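Local coordinates for protein aromatic amino acid beta-eliminating lyase/threonine aldolase (PDB 3LWS) that belongs to the beta-eliminating lyase family of pyridoxal-phosphate-dependent proteins and carries its cofactor covalently on a lysine, at residues E53-D58 and S246-Y251; L60-A65 and E192-F197; N88-Y93 and P112-L117; E270-L275 and A350-A355; P276-T281 and F290-D295. One frame throughout, in Å; residues are numbered along the deposited sequence.

Contacts 1, 2 and 3 belong to the part of the chain built round the seven-stranded mixed sheet, while contacts 4 and 5 belong to the part with the four-stranded antiparallel sheet, on the opposite side of the chain's centre from contacts 1 and 2. Contact 1 joins two helices by a salt bridge and an aromatic pair. Contact 2 is buried and apolar, and meets contact 1 where helix 49-60 ends and the chain leads into strand 64-68. Contacts 3 and 5 are both strand pairs, parallel and antiparallel respectively, each with one buried and one more open face. Contact 4, apolar inside with a loose polar approach at its exposed side, shares F272 and N273 with the surroundings of contact 5.

Contact 1: E53-D58 and S246-Y251; sequences EQKFAD and SADYYY
The ammonium nitrogen of K55 is gripped by two carboxylates of helix 241-254: NZ gives a hydrogen bond of 2.7 Å to D248 OD1, and it also pairs with E252 one turn further on. This is a helix-helix contact on the larger, cofactor-carrying part of a fold type I pyridoxal-phosphate protein, joining helices 49-60 and 241-254. The segment axes stand 12.3 Å apart and cross at 42°, a wide separation that suits long side chains. Lysine answers this need: with CG anti to the backbone N (chi1 177°) and the rest of the chain extended, it meets D248 tip to tip. NZ comes to OD1 from the syn side, 21° out of the carboxylate plane. The two nearby carboxylates would be expected to favour the protonated lysine.

Deeper in, large rings bridge the gap between the helices. F56 directs its edge at the face of Y251 in a T-shaped pair, centroids 4.7 Å apart, and F52 and F204 extend the cluster. D248 OD1 also lies by the F56 ring edge, 4.0 Å from CE2. The leading atom of the pair is F56 CZ, 3.5 Å above the Y251 plane and over its centre.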
# COMPACT_ATOMS: atom_id res chain seq x y z
N GLU A 53 2.22 1.64 16.32
CA GLU A 53 3.09 0.50 16.34
C GLU A 53 3.40 0.11 17.80
O GLU A 53 3.31 -1.04 18.15
CB GLU A 53 4.34 0.79 15.51
CG GLU A 53 4.12 0.73 13.98
CD GLU A 53 5.40 0.95 13.13
OE1 GLU A 53 6.47 1.37 13.66
OE2 GLU A 53 5.34 0.67 11.92
N GLN A 54 3.70 1.08 18.66
CA GLN A 54 3.98 0.78 20.10
C GLN A 54 2.77 0.16 20.80
O GLN A 54 2.88 -0.83 21.54
CB GLN A 54 4.39 2.06 20.83
CG GLN A 54 5.68 2.67 20.29
CD GLN A 54 5.95 4.10 20.81
OE1 GLN A 54 5.09 4.72 21.47
NE2 GLN A 54 7.15 4.63 20.50
N LYS A 55 1.60 0.76 20.55
CA LYS A 55 0.33 0.26 21.03
C LYS A 55 0.15 -1.23 20.77
O LYS A 55 -0.11 -2.02 21.70
CB LYS A 55 -0.83 1.05 20.38
CG LYS A 55 -2.22 0.57 20.76
CD LYS A 55 -3.27 1.52 20.28
CE LYS A 55 -4.65 1.07 20.77
NZ LYS A 55 -5.75 1.99 20.38
N PHE A 56 0.33 -1.62 19.51
CA PHE A 56 0.17 -2.99 19.14
C PHE A 56 1.39 -3.85 19.41
O PHE A 56 1.23 -5.04 19.58
CB PHE A 56 -0.37 -3.10 17.71
CG PHE A 56 -1.81 -2.78 17.65
CD1 PHE A 56 -2.74 -3.73 17.97
CD2 PHE A 56 -2.24 -1.48 17.44
CE1 PHE A 56 -4.08 -3.41 17.99
CE2 PHE A 56 -3.56 -1.15 17.47
CZ PHE A 56 -4.49 -2.11 17.75
N ALA A 57 2.59 -3.30 19.54
CA ALA A 57 3.65 -4.11 20.16
C ALA A 57 3.18 -4.54 21.58
O ALA A 57 3.29 -5.69 21.95
CB ALA A 57 4.96 -3.38 20.22
N ASP A 58 2.59 -3.61 22.32
CA ASP A 58 2.08 -3.89 23.66
C ASP A 58 0.94 -4.86 23.66
O ASP A 58 0.91 -5.76 24.49
CB ASP A 58 1.57 -2.60 24.32
CG ASP A 58 2.68 -1.70 24.80
OD1 ASP A 58 3.87 -2.12 24.84
OD2 ASP A 58 2.34 -0.55 25.17
N SER A 246 -7.91 4.79 10.59
CA SER A 246 -9.10 3.95 10.43
C SER A 246 -8.94 2.63 11.17
O SER A 246 -9.84 2.25 11.92
CB SER A 246 -9.49 3.76 8.97
OG SER A 246 -8.42 3.28 8.16
N ALA A 247 -7.78 1.97 11.02
CA ALA A 247 -7.46 0.72 11.72
C ALA A 247 -7.64 0.82 13.22
O ALA A 247 -8.33 0.01 13.85
CB ALA A 247 -6.00 0.30 11.40
N ASP A 248 -7.04 1.86 13.80
CA ASP A 248 -7.15 2.11 15.24
C ASP A 248 -8.58 2.40 15.68
O ASP A 248 -9.01 1.89 16.70
CB ASP A 248 -6.25 3.29 15.64
CG ASP A 248 -5.71 3.16 17.06
OD1 ASP A 248 -5.84 2.09 17.67
OD2 ASP A 248 -5.11 4.11 17.53
N TYR A 249 -9.30 3.23 14.91
CA TYR A 249 -10.71 3.52 15.17
C TYR A 249 -11.58 2.28 15.19
O TYR A 249 -12.42 2.15 16.09
CB TYR A 249 -11.30 4.48 14.12
CG TYR A 249 -12.77 4.80 14.32
CD1 TYR A 249 -13.17 5.93 15.02
CD2 TYR A 249 -13.77 3.99 13.79
CE1 TYR A 249 -14.52 6.22 15.23
CE2 TYR A 249 -15.15 4.29 13.99
CZ TYR A 249 -15.49 5.41 14.71
OH TYR A 249 -16.81 5.72 14.89
N TYR A 250 -11.44 1.39 14.19
CA TYR A 250 -12.30 0.17 14.18
C TYR A 250 -11.85 -0.82 15.23
O TYR A 250 -12.65 -1.57 15.77
CB TYR A 250 -12.46 -0.41 12.76
CG TYR A 250 -13.30 0.55 11.95
CD1 TYR A 250 -14.66 0.70 12.21
CD2 TYR A 250 -12.74 1.35 10.97
CE1 TYR A 250 -15.42 1.59 11.52
CE2 TYR A 250 -13.50 2.25 10.27
CZ TYR A 250 -14.82 2.38 10.56
OH TYR A 250 -15.59 3.26 9.85
N TYR A 251 -10.55 -0.79 15.55
CA TYR A 251 -10.05 -1.56 16.68
C TYR A 251 -10.73 -1.09 17.98
O TYR A 251 -11.32 -1.90 18.69
CB TYR A 251 -8.52 -1.50 16.80
CG TYR A 251 -8.02 -2.20 18.04
CD1 TYR A 251 -7.88 -3.59 18.07
CD2 TYR A 251 -7.76 -1.48 19.21
CE1 TYR A 251 -7.45 -4.24 19.21
CE2 TYR A 251 -7.33 -2.14 20.37
CZ TYR A 251 -7.18 -3.51 20.37
OH TYR A 251 -6.75 -4.17 21.49

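Contact 2: L60-A65 and E192-F197; sequences LGMDDA and EIAGLF
L60 and A194 bring their backbones close, with CA atoms 5.7 Å apart, where the end of helix 49-60 passes the end of helix 190-194 and the type I turn A194-F197. Alanine suits this spot because its single methyl lets the two chains approach: A194 CB points at the other segment and rests 3.5 Å from L60 O. The same methyl has L60 CD2 at 4.1 Å, and the leucine branches also meet L179, A217 and I202, so an aliphatic residue fits the buried side.

M62, present as selenomethionine, supplies the second arm. Its CG is anti to the carbonyl carbon (chi1 -65°), and bends at chi2 and chi3 bring the terminal methyl CE to about 4.0 Å from A194 CB. The modelled approach of CE to A194 O is too short to be trusted in detail. That carbonyl has a partner of its own, since F197 N bonds to A194 O at 3.2 Å and closes the turn. I200 of strand 199-203 touches both M62 and A194.

Between the two arms G61 adopts positive phi (66°), a conformation easy for a residue without a side chain. M62 N bonds back to A57 O and G61 N to D58 O: a Schellman motif ending helix 49-60, from which the chain enters the edge strand 64-68 through a classic beta bulge at D63 and D64, opposite G218.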
# COMPACT_ATOMS: atom_id res chain seq x y z
N LEU A 60 0.19 -7.18 21.59
CA LEU A 60 0.68 -8.53 21.32
C LEU A 60 1.82 -8.96 22.24
O LEU A 60 2.25 -10.07 22.17
CB LEU A 60 1.09 -8.64 19.84
CG LEU A 60 -0.05 -8.35 18.85
CD1 LEU A 60 0.47 -8.19 17.42
CD2 LEU A 60 -1.13 -9.42 18.92
N GLY A 61 2.32 -8.06 23.09
CA GLY A 61 3.41 -8.40 24.03
C GLY A 61 4.74 -8.71 23.35
O GLY A 61 5.46 -9.59 23.79
N MSE A 62 5.04 -7.98 22.28
CA MSE A 62 6.28 -8.13 21.51
C MSE A 62 7.11 -6.87 21.66
O MSE A 62 6.57 -5.79 21.94
CB MSE A 62 5.97 -8.31 20.02
CG MSE A 62 5.19 -9.63 19.68
SE MSE A 62 6.24 -11.25 19.86
CE MSE A 62 4.81 -12.22 20.76
N ASP A 63 8.42 -7.00 21.40
CA ASP A 63 9.38 -5.92 21.55
C ASP A 63 9.03 -4.72 20.65
O ASP A 63 9.25 -3.58 21.00
CB ASP A 63 10.80 -6.37 21.14
CG ASP A 63 11.48 -7.34 22.13
OD1 ASP A 63 10.91 -7.66 23.19
OD2 ASP A 63 12.62 -7.76 21.79
N ASP A 64 8.50 -4.99 19.46
CA ASP A 64 8.27 -3.92 18.49
C ASP A 64 7.16 -4.43 17.52
O ASP A 64 6.81 -5.61 17.54
CB ASP A 64 9.60 -3.63 17.80
CG ASP A 64 9.60 -2.33 16.98
OD1 ASP A 64 8.68 -1.51 17.08
OD2 ASP A 64 10.58 -2.13 16.22
N ALA A 65 6.58 -3.53 16.73
CA ALA A 65 5.59 -3.91 15.71
C ALA A 65 5.72 -2.96 14.54
O ALA A 65 6.12 -1.81 14.72
CB ALA A 65 4.16 -3.90 16.28
N GLU A 192 -1.36 -13.36 25.39
CA GLU A 192 -1.16 -14.76 25.80
C GLU A 192 -1.09 -15.74 24.59
O GLU A 192 -0.37 -16.76 24.63
CB GLU A 192 -2.26 -15.22 26.78
CG GLU A 192 -2.17 -14.56 28.16
CD GLU A 192 -3.39 -14.81 29.06
OE1 GLU A 192 -4.52 -15.02 28.54
OE2 GLU A 192 -3.21 -14.76 30.30
N ILE A 193 -1.85 -15.45 23.54
CA ILE A 193 -1.80 -16.28 22.35
C ILE A 193 -0.51 -15.94 21.63
O ILE A 193 0.32 -16.84 21.41
CB ILE A 193 -3.05 -16.11 21.46
CG1 ILE A 193 -4.34 -16.51 22.22
CG2 ILE A 193 -2.91 -16.98 20.17
CD1 ILE A 193 -4.47 -18.04 22.54
N ALA A 194 -0.32 -14.66 21.32
CA ALA A 194 0.88 -14.16 20.62
C ALA A 194 2.21 -14.52 21.27
O ALA A 194 3.22 -14.66 20.56
CB ALA A 194 0.81 -12.69 20.44
N GLY A 195 2.22 -14.66 22.60
CA GLY A 195 3.42 -15.02 23.37
C GLY A 195 4.04 -16.37 23.05
O GLY A 195 5.22 -16.58 23.33
N LEU A 196 3.27 -17.27 22.45
CA LEU A 196 3.75 -18.59 22.04
C LEU A 196 4.55 -18.62 20.72
O LEU A 196 5.11 -19.66 20.35
CB LEU A 196 2.57 -19.54 21.95
CG LEU A 196 1.71 -19.78 23.20
CD1 LEU A 196 0.71 -20.91 22.95
CD2 LEU A 196 2.51 -20.07 24.43
N PHE A 197 4.55 -17.50 20.01
CA PHE A 197 5.12 -17.37 18.69
C PHE A 197 6.29 -16.39 18.66
O PHE A 197 6.39 -15.46 19.47
CB PHE A 197 4.04 -16.87 17.73
CG PHE A 197 2.92 -17.86 17.51
CD1 PHE A 197 1.88 -17.96 18.41
CD2 PHE A 197 2.95 -18.71 16.41
CE1 PHE A 197 0.85 -18.88 18.20
CE2 PHE A 197 1.92 -19.62 16.19
CZ PHE A 197 0.88 -19.72 17.08

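Contact 3: N88-Y93 and P112-L117; sequences NRTVAY and PIETIL
Y93 takes the crowded position for its CG, between backbone N and carbonyl carbon (chi1 48°), and T115 has CG2 anti to its own carbonyl carbon; there the T115 methyl meets the phenol, CG2 to Y93 OH being 3.2 Å. Both hydroxyls, Y93 OH and T115 OG1, bond to E100, which satisfies them. L117 lies beside the ring, pointing the same way, with CD2 3.5 Å from Y93 CE1. V91 CG2 packs on T115 CG2 at 3.7 Å, beta-branched residues suiting extended strands.

On the other face T90 CG2 touches I116 CD1 at 3.7 Å, and one water bridges T90 OG1 and E114 OE1. At the solvent-facing end P112 CG sits 3.3 Å above the R89 guanidinium plane, over its centre. N88 OD1 accepts from T90 N, an Asx turn.

Four backbone bonds, from E114 N to R89 O through Y93 N to I116 O, join parallel strands linked by helices 98-101 and 106-110: a beta-alpha-beta crossover to the sheet's outermost strand 114-117.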
# COMPACT_ATOMS: atom_id res chain seq x y z
N ASN A 88 18.07 -21.37 6.21
CA ASN A 88 17.24 -22.46 5.75
C ASN A 88 16.16 -21.86 4.85
O ASN A 88 15.40 -20.98 5.27
CB ASN A 88 16.66 -23.23 6.95
CG ASN A 88 15.93 -24.51 6.54
OD1 ASN A 88 15.08 -24.52 5.66
ND2 ASN A 88 16.23 -25.61 7.24
N ARG A 89 16.15 -22.32 3.61
CA ARG A 89 15.22 -21.82 2.60
C ARG A 89 13.89 -22.58 2.51
O ARG A 89 13.20 -22.47 1.52
CB ARG A 89 15.89 -21.80 1.25
CG ARG A 89 17.05 -20.80 1.23
CD ARG A 89 17.70 -20.75 -0.09
NE ARG A 89 18.46 -19.52 -0.21
CZ ARG A 89 18.90 -19.03 -1.36
NH1 ARG A 89 18.69 -19.69 -2.48
NH2 ARG A 89 19.57 -17.89 -1.38
N THR A 90 13.54 -23.33 3.54
CA THR A 90 12.29 -24.09 3.51
C THR A 90 11.39 -23.66 4.67
O THR A 90 11.85 -23.53 5.79
CB THR A 90 12.53 -25.62 3.55
OG1 THR A 90 13.27 -26.01 2.38
CG2 THR A 90 11.20 -26.39 3.60
N VAL A 91 10.11 -23.44 4.37
CA VAL A 91 9.12 -23.10 5.38
C VAL A 91 7.98 -24.13 5.29
O VAL A 91 7.81 -24.77 4.25
CB VAL A 91 8.60 -21.65 5.21
CG1 VAL A 91 9.78 -20.64 5.27
CG2 VAL A 91 7.81 -21.51 3.93
N ALA A 92 7.25 -24.32 6.37
CA ALA A 92 6.13 -25.21 6.35
C ALA A 92 4.84 -24.55 6.88
O ALA A 92 4.84 -23.68 7.78
CB ALA A 92 6.47 -26.50 7.13
N TYR A 93 3.73 -24.97 6.29
CA TYR A 93 2.42 -24.50 6.67
C TYR A 93 1.32 -25.40 6.08
O TYR A 93 1.62 -26.37 5.37
CB TYR A 93 2.21 -23.02 6.27
CG TYR A 93 2.57 -22.61 4.85
CD1 TYR A 93 2.09 -23.29 3.76
CD2 TYR A 93 3.34 -21.47 4.62
CE1 TYR A 93 2.41 -22.90 2.45
CE2 TYR A 93 3.62 -21.05 3.30
CZ TYR A 93 3.15 -21.80 2.23
OH TYR A 93 3.39 -21.45 0.95
N PRO A 112 13.95 -17.03 -2.72
CA PRO A 112 14.32 -18.40 -3.05
C PRO A 112 13.86 -19.31 -1.91
O PRO A 112 14.68 -19.82 -1.16
CB PRO A 112 15.85 -18.31 -3.20
CG PRO A 112 16.26 -17.22 -2.32
CD PRO A 112 15.12 -16.22 -2.37
N ILE A 113 12.55 -19.45 -1.75
CA ILE A 113 11.99 -20.17 -0.63
C ILE A 113 11.02 -21.28 -1.10
O ILE A 113 10.21 -21.10 -2.04
CB ILE A 113 11.36 -19.22 0.42
CG1 ILE A 113 12.43 -18.33 1.06
CG2 ILE A 113 10.63 -20.04 1.49
CD1 ILE A 113 11.92 -17.28 1.98
N GLU A 114 11.16 -22.44 -0.46
CA GLU A 114 10.33 -23.61 -0.80
C GLU A 114 9.43 -23.90 0.38
O GLU A 114 9.75 -23.55 1.50
CB GLU A 114 11.22 -24.82 -1.12
CG GLU A 114 12.05 -24.57 -2.38
CD GLU A 114 12.94 -25.75 -2.81
OE1 GLU A 114 13.22 -26.67 -1.98
OE2 GLU A 114 13.35 -25.75 -4.00
N THR A 115 8.29 -24.52 0.10
CA THR A 115 7.29 -24.76 1.11
C THR A 115 6.93 -26.25 1.20
O THR A 115 6.78 -26.91 0.18
CB THR A 115 6.05 -23.86 0.85
OG1 THR A 115 5.37 -24.29 -0.33
CG2 THR A 115 6.46 -22.41 0.60
N ILE A 116 6.88 -26.78 2.42
CA ILE A 116 6.36 -28.12 2.68
C ILE A 116 4.96 -27.91 3.17
O ILE A 116 4.76 -27.16 4.14
CB ILE A 116 7.14 -28.85 3.79
CG1 ILE A 116 8.57 -29.15 3.33
CG2 ILE A 116 6.39 -30.14 4.25
CD1 ILE A 116 9.49 -29.61 4.44
N LEU A 117 3.98 -28.56 2.53
CA LEU A 117 2.58 -28.41 2.91
C LEU A 117 2.28 -29.49 3.94
O LEU A 117 2.52 -30.65 3.69
CB LEU A 117 1.68 -28.47 1.68
CG LEU A 117 2.06 -27.51 0.54
CD1 LEU A 117 1.07 -27.63 -0.69
CD2 LEU A 117 2.15 -26.07 1.00
O HOH W 1 13.40 -27.80 0.36

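Contact 4: E270-L275 and A350-A355; sequences EQFNAL and ARLRQA
Q271 is the first residue of 270-275 to approach R353, but loosely: its OE1 lies near the plane of the guanidinium, at the edge, 4.4 Å from R353 NH2. Two long polar side chains fit this exposed edge of the contact, where both can also meet solvent.

F272, one residue on, faces the interior. Its CG is anti to the carbonyl carbon (chi1 -76°), and ring atom CE1 lies 3.9 Å from L352 CD2. The two side chains cross at about a right angle. The rest of the ring packs against V278, T280, F290 and L292 of the neighbouring strands, a setting that suits a large flat ring. N273 OD1 accepts from T280 N, tying the helix end to strand 278-281.

L275 makes the largest contribution, after the helix has ended. Its two methyls part between neighbouring residues of helix 342-355: CD1 meets L352 CD2 at 3.8 Å, while CD2 rests 3.6 Å from R353 CG, so the arginine lends its aliphatic stem and keeps its charge outside. L352 also touches L305 and F316.

The result is packing of L352 and R353, near the C-terminal part of helix 342-355, on the end of helix 258-273, in the smaller alpha/beta domain typical of fold type I pyridoxal-phosphate proteins.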
# COMPACT_ATOMS: atom_id res chain seq x y z
N GLU A 270 -26.59 -23.28 14.49
CA GLU A 270 -27.59 -24.17 15.05
C GLU A 270 -28.84 -24.11 14.17
O GLU A 270 -29.40 -25.15 13.83
CB GLU A 270 -27.87 -23.72 16.49
CG GLU A 270 -28.09 -24.84 17.46
CD GLU A 270 -27.88 -24.42 18.93
OE1 GLU A 270 -27.59 -23.22 19.21
OE2 GLU A 270 -28.03 -25.32 19.79
N GLN A 271 -29.24 -22.90 13.76
CA GLN A 271 -30.37 -22.72 12.86
C GLN A 271 -30.15 -23.40 11.50
O GLN A 271 -31.06 -24.01 10.95
CB GLN A 271 -30.64 -21.22 12.62
CG GLN A 271 -31.11 -20.41 13.84
CD GLN A 271 -32.56 -20.71 14.24
OE1 GLN A 271 -33.50 -20.65 13.43
NE2 GLN A 271 -32.75 -21.02 15.51
N PHE A 272 -28.93 -23.29 10.97
CA PHE A 272 -28.59 -23.81 9.64
C PHE A 272 -28.51 -25.32 9.64
O PHE A 272 -29.01 -25.98 8.71
CB PHE A 272 -27.24 -23.23 9.13
CG PHE A 272 -27.33 -21.80 8.63
CD1 PHE A 272 -28.18 -21.46 7.59
CD2 PHE A 272 -26.52 -20.79 9.19
CE1 PHE A 272 -28.26 -20.13 7.12
CE2 PHE A 272 -26.57 -19.49 8.71
CZ PHE A 272 -27.45 -19.15 7.67
N ASN A 273 -27.91 -25.87 10.69
CA ASN A 273 -27.75 -27.30 10.79
C ASN A 273 -29.09 -28.02 10.95
O ASN A 273 -29.21 -29.18 10.55
CB ASN A 273 -26.81 -27.68 11.92
CG ASN A 273 -25.34 -27.43 11.57
OD1 ASN A 273 -24.82 -27.95 10.61
ND2 ASN A 273 -24.68 -26.64 12.40
N ALA A 274 -30.08 -27.33 11.51
CA ALA A 274 -31.46 -27.86 11.59
C ALA A 274 -32.13 -28.05 10.24
O ALA A 274 -33.08 -28.80 10.15
CB ALA A 274 -32.34 -26.95 12.44
N LEU A 275 -31.67 -27.33 9.22
CA LEU A 275 -32.27 -27.42 7.89
C LEU A 275 -31.92 -28.70 7.16
O LEU A 275 -30.75 -29.10 7.14
CB LEU A 275 -31.82 -26.25 7.03
CG LEU A 275 -32.33 -24.89 7.42
CD1 LEU A 275 -31.58 -23.83 6.59
CD2 LEU A 275 -33.84 -24.81 7.21
N ALA A 350 -37.99 -18.47 8.88
CA ALA A 350 -39.18 -19.29 8.51
C ALA A 350 -39.25 -19.41 6.98
O ALA A 350 -39.50 -20.50 6.43
CB ALA A 350 -40.47 -18.67 9.08
N ARG A 351 -39.01 -18.29 6.30
CA ARG A 351 -38.99 -18.30 4.84
C ARG A 351 -37.87 -19.17 4.28
O ARG A 351 -38.08 -19.87 3.27
CB ARG A 351 -38.89 -16.89 4.27
CG ARG A 351 -39.06 -16.86 2.73
CD ARG A 351 -40.43 -17.41 2.24
NE ARG A 351 -40.43 -17.61 0.78
CZ ARG A 351 -40.04 -18.73 0.16
NH1 ARG A 351 -39.65 -19.81 0.84
NH2 ARG A 351 -40.06 -18.77 -1.17
N LEU A 352 -36.71 -19.13 4.91
CA LEU A 352 -35.60 -19.99 4.55
C LEU A 352 -35.98 -21.44 4.85
O LEU A 352 -35.74 -22.32 4.03
CB LEU A 352 -34.30 -19.57 5.28
CG LEU A 352 -33.07 -20.45 5.00
CD1 LEU A 352 -32.67 -20.38 3.51
CD2 LEU A 352 -31.93 -20.07 5.92
N ARG A 353 -36.60 -21.69 6.01
CA ARG A 353 -37.11 -23.03 6.34
C ARG A 353 -38.09 -23.58 5.30
O ARG A 353 -38.04 -24.76 4.97
CB ARG A 353 -37.77 -23.06 7.74
CG ARG A 353 -36.89 -23.67 8.83
CD ARG A 353 -37.58 -23.80 10.20
NE ARG A 353 -37.30 -22.65 11.04
CZ ARG A 353 -38.11 -21.63 11.28
NH1 ARG A 353 -39.34 -21.57 10.81
NH2 ARG A 353 -37.68 -20.65 12.04
N GLN A 354 -38.95 -22.71 4.77
CA GLN A 354 -39.86 -23.10 3.67
C GLN A 354 -39.10 -23.54 2.39
O GLN A 354 -39.60 -24.37 1.67
CB GLN A 354 -40.81 -21.95 3.30
CG GLN A 354 -42.09 -21.84 4.10
CD GLN A 354 -43.04 -20.77 3.54
OE1 GLN A 354 -42.81 -20.18 2.47
NE2 GLN A 354 -44.13 -20.52 4.26
N ALA A 355 -37.93 -22.96 2.12
CA ALA A 355 -37.12 -23.35 0.95
C ALA A 355 -36.39 -24.68 1.10
O ALA A 355 -36.11 -25.33 0.09
CB ALA A 355 -36.11 -22.27 0.61

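Contact 5: P276-T281 and F290-D295; sequences PGVHTT and FHLHFD
The imidazole of H279 has H293 CB over one face, 4.0 Å from the ring centroid, and the H293 ring in turn has T281 CG2 over one face, at 3.6 Å from its centroid. H291 CB sits at the edge of the H293 ring, in its plane, and Y326 of the next strand lies nearly parallel to that ring. The H293 CB and T281 CG2 approaches are CH-pi contacts; the H279 and H293 rings themselves are oblique, 45° apart. Flat, partly polar imidazoles suit this more open face, and H291 turns its NE2 to E330.

The other face is apolar and faces helix 258-273. V278 carries its methyls to two partners: CG1, anti to the backbone N (chi1 176°), meets L292 CD1 at 3.6 Å, and CG2, anti to the carbonyl carbon, meets F294 CD2 at 3.7 Å. T280 CG2 meets F290 CD2 at 3.4 Å, while its hydroxyl bonds to P282 O.

H279 with H293 and T281 with H291 are hydrogen-bonded pairs of an antiparallel hairpin, and D295 N adds a bond to G277 O (2.9 Å). G277, with positive phi, immediately precedes the strand; its carbonyl also takes a water that bonds to D295 O as well. The backbone bonding thus fixes the register, while the side chains divide the sheet into a mainly apolar face against helix 258-273 and a more exposed one of histidines and T281.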
# COMPACT_ATOMS: atom_id res chain seq x y z
N PRO A 276 -32.93 -29.37 6.55
CA PRO A 276 -32.56 -30.58 5.79
C PRO A 276 -31.77 -30.19 4.55
O PRO A 276 -32.13 -29.23 3.88
CB PRO A 276 -33.91 -31.20 5.40
CG PRO A 276 -34.98 -30.11 5.64
CD PRO A 276 -34.31 -28.91 6.26
N GLY A 277 -30.69 -30.93 4.29
CA GLY A 277 -29.80 -30.69 3.15
C GLY A 277 -28.74 -29.61 3.39
O GLY A 277 -28.09 -29.16 2.45
N VAL A 278 -28.56 -29.19 4.66
CA VAL A 278 -27.71 -28.04 4.99
C VAL A 278 -26.91 -28.34 6.22
O VAL A 278 -27.49 -28.73 7.22
CB VAL A 278 -28.53 -26.81 5.37
CG1 VAL A 278 -27.61 -25.68 5.80
CG2 VAL A 278 -29.43 -26.36 4.21
N HIS A 279 -25.60 -28.13 6.18
CA HIS A 279 -24.83 -28.15 7.43
C HIS A 279 -23.68 -27.14 7.47
O HIS A 279 -23.32 -26.52 6.45
CB HIS A 279 -24.33 -29.57 7.75
CG HIS A 279 -23.23 -30.05 6.88
ND1 HIS A 279 -23.46 -30.62 5.65
CD2 HIS A 279 -21.89 -30.14 7.09
CE1 HIS A 279 -22.31 -31.00 5.12
NE2 HIS A 279 -21.34 -30.72 5.98
N THR A 280 -23.14 -26.94 8.67
CA THR A 280 -21.96 -26.09 8.81
C THR A 280 -20.72 -26.94 9.05
O THR A 280 -20.80 -28.10 9.44
CB THR A 280 -22.15 -24.96 9.86
OG1 THR A 280 -22.21 -25.48 11.18
CG2 THR A 280 -23.43 -24.13 9.57
N THR A 281 -19.57 -26.36 8.73
CA THR A 281 -18.27 -26.93 9.00
C THR A 281 -17.51 -25.74 9.58
O THR A 281 -17.48 -24.68 8.94
CB THR A 281 -17.60 -27.47 7.72
OG1 THR A 281 -17.28 -26.37 6.86
CG2 THR A 281 -18.54 -28.45 6.99
N PHE A 290 -17.91 -19.67 10.16
CA PHE A 290 -18.02 -21.05 9.76
C PHE A 290 -18.25 -21.12 8.24
O PHE A 290 -18.53 -20.10 7.59
CB PHE A 290 -19.15 -21.75 10.51
CG PHE A 290 -20.49 -21.06 10.45
CD1 PHE A 290 -20.86 -20.13 11.42
CD2 PHE A 290 -21.40 -21.36 9.43
CE1 PHE A 290 -22.12 -19.52 11.38
CE2 PHE A 290 -22.65 -20.74 9.38
CZ PHE A 290 -23.01 -19.83 10.37
N HIS A 291 -18.17 -22.32 7.67
CA HIS A 291 -18.64 -22.49 6.30
C HIS A 291 -19.99 -23.13 6.30
O HIS A 291 -20.28 -23.96 7.14
CB HIS A 291 -17.66 -23.28 5.44
CG HIS A 291 -16.40 -22.54 5.10
ND1 HIS A 291 -15.35 -23.12 4.44
CD2 HIS A 291 -16.02 -21.25 5.35
CE1 HIS A 291 -14.37 -22.24 4.30
NE2 HIS A 291 -14.76 -21.09 4.83
N LEU A 292 -20.81 -22.71 5.35
CA LEU A 292 -22.18 -23.16 5.21
C LEU A 292 -22.26 -23.94 3.90
O LEU A 292 -22.16 -23.34 2.83
CB LEU A 292 -23.11 -21.95 5.17
CG LEU A 292 -24.60 -22.22 4.99
CD1 LEU A 292 -25.12 -23.06 6.16
CD2 LEU A 292 -25.34 -20.89 4.89
N HIS A 293 -22.46 -25.24 4.03
CA HIS A 293 -22.60 -26.24 2.96
C HIS A 293 -24.06 -26.66 2.68
O HIS A 293 -24.79 -27.03 3.62
CB HIS A 293 -21.93 -27.52 3.45
CG HIS A 293 -20.45 -27.43 3.58
ND1 HIS A 293 -19.61 -28.47 3.26
CD2 HIS A 293 -19.65 -26.42 4.00
CE1 HIS A 293 -18.36 -28.11 3.47
NE2 HIS A 293 -18.35 -26.86 3.90
N PHE A 294 -24.45 -26.65 1.41
CA PHE A 294 -25.73 -27.09 0.91
C PHE A 294 -25.50 -28.30 -0.01
O PHE A 294 -24.69 -28.22 -0.95
CB PHE A 294 -26.41 -25.99 0.08
CG PHE A 294 -26.62 -24.69 0.82
CD1 PHE A 294 -25.63 -23.70 0.84
CD2 PHE A 294 -27.80 -24.45 1.49
CE1 PHE A 294 -25.83 -22.51 1.53
CE2 PHE A 294 -27.99 -23.26 2.17
CZ PHE A 294 -27.02 -22.30 2.19
N ASP A 295 -26.23 -29.38 0.21
CA ASP A 295 -26.24 -30.51 -0.72
C ASP A 295 -26.84 -29.99 -2.04
O ASP A 295 -27.79 -29.21 -2.04
CB ASP A 295 -27.03 -31.71 -0.17
CG ASP A 295 -26.24 -32.55 0.90
OD1 ASP A 295 -25.01 -32.39 1.08
OD2 ASP A 295 -26.86 -33.42 1.54
O HOH W 2 -29.33 -28.05 -0.06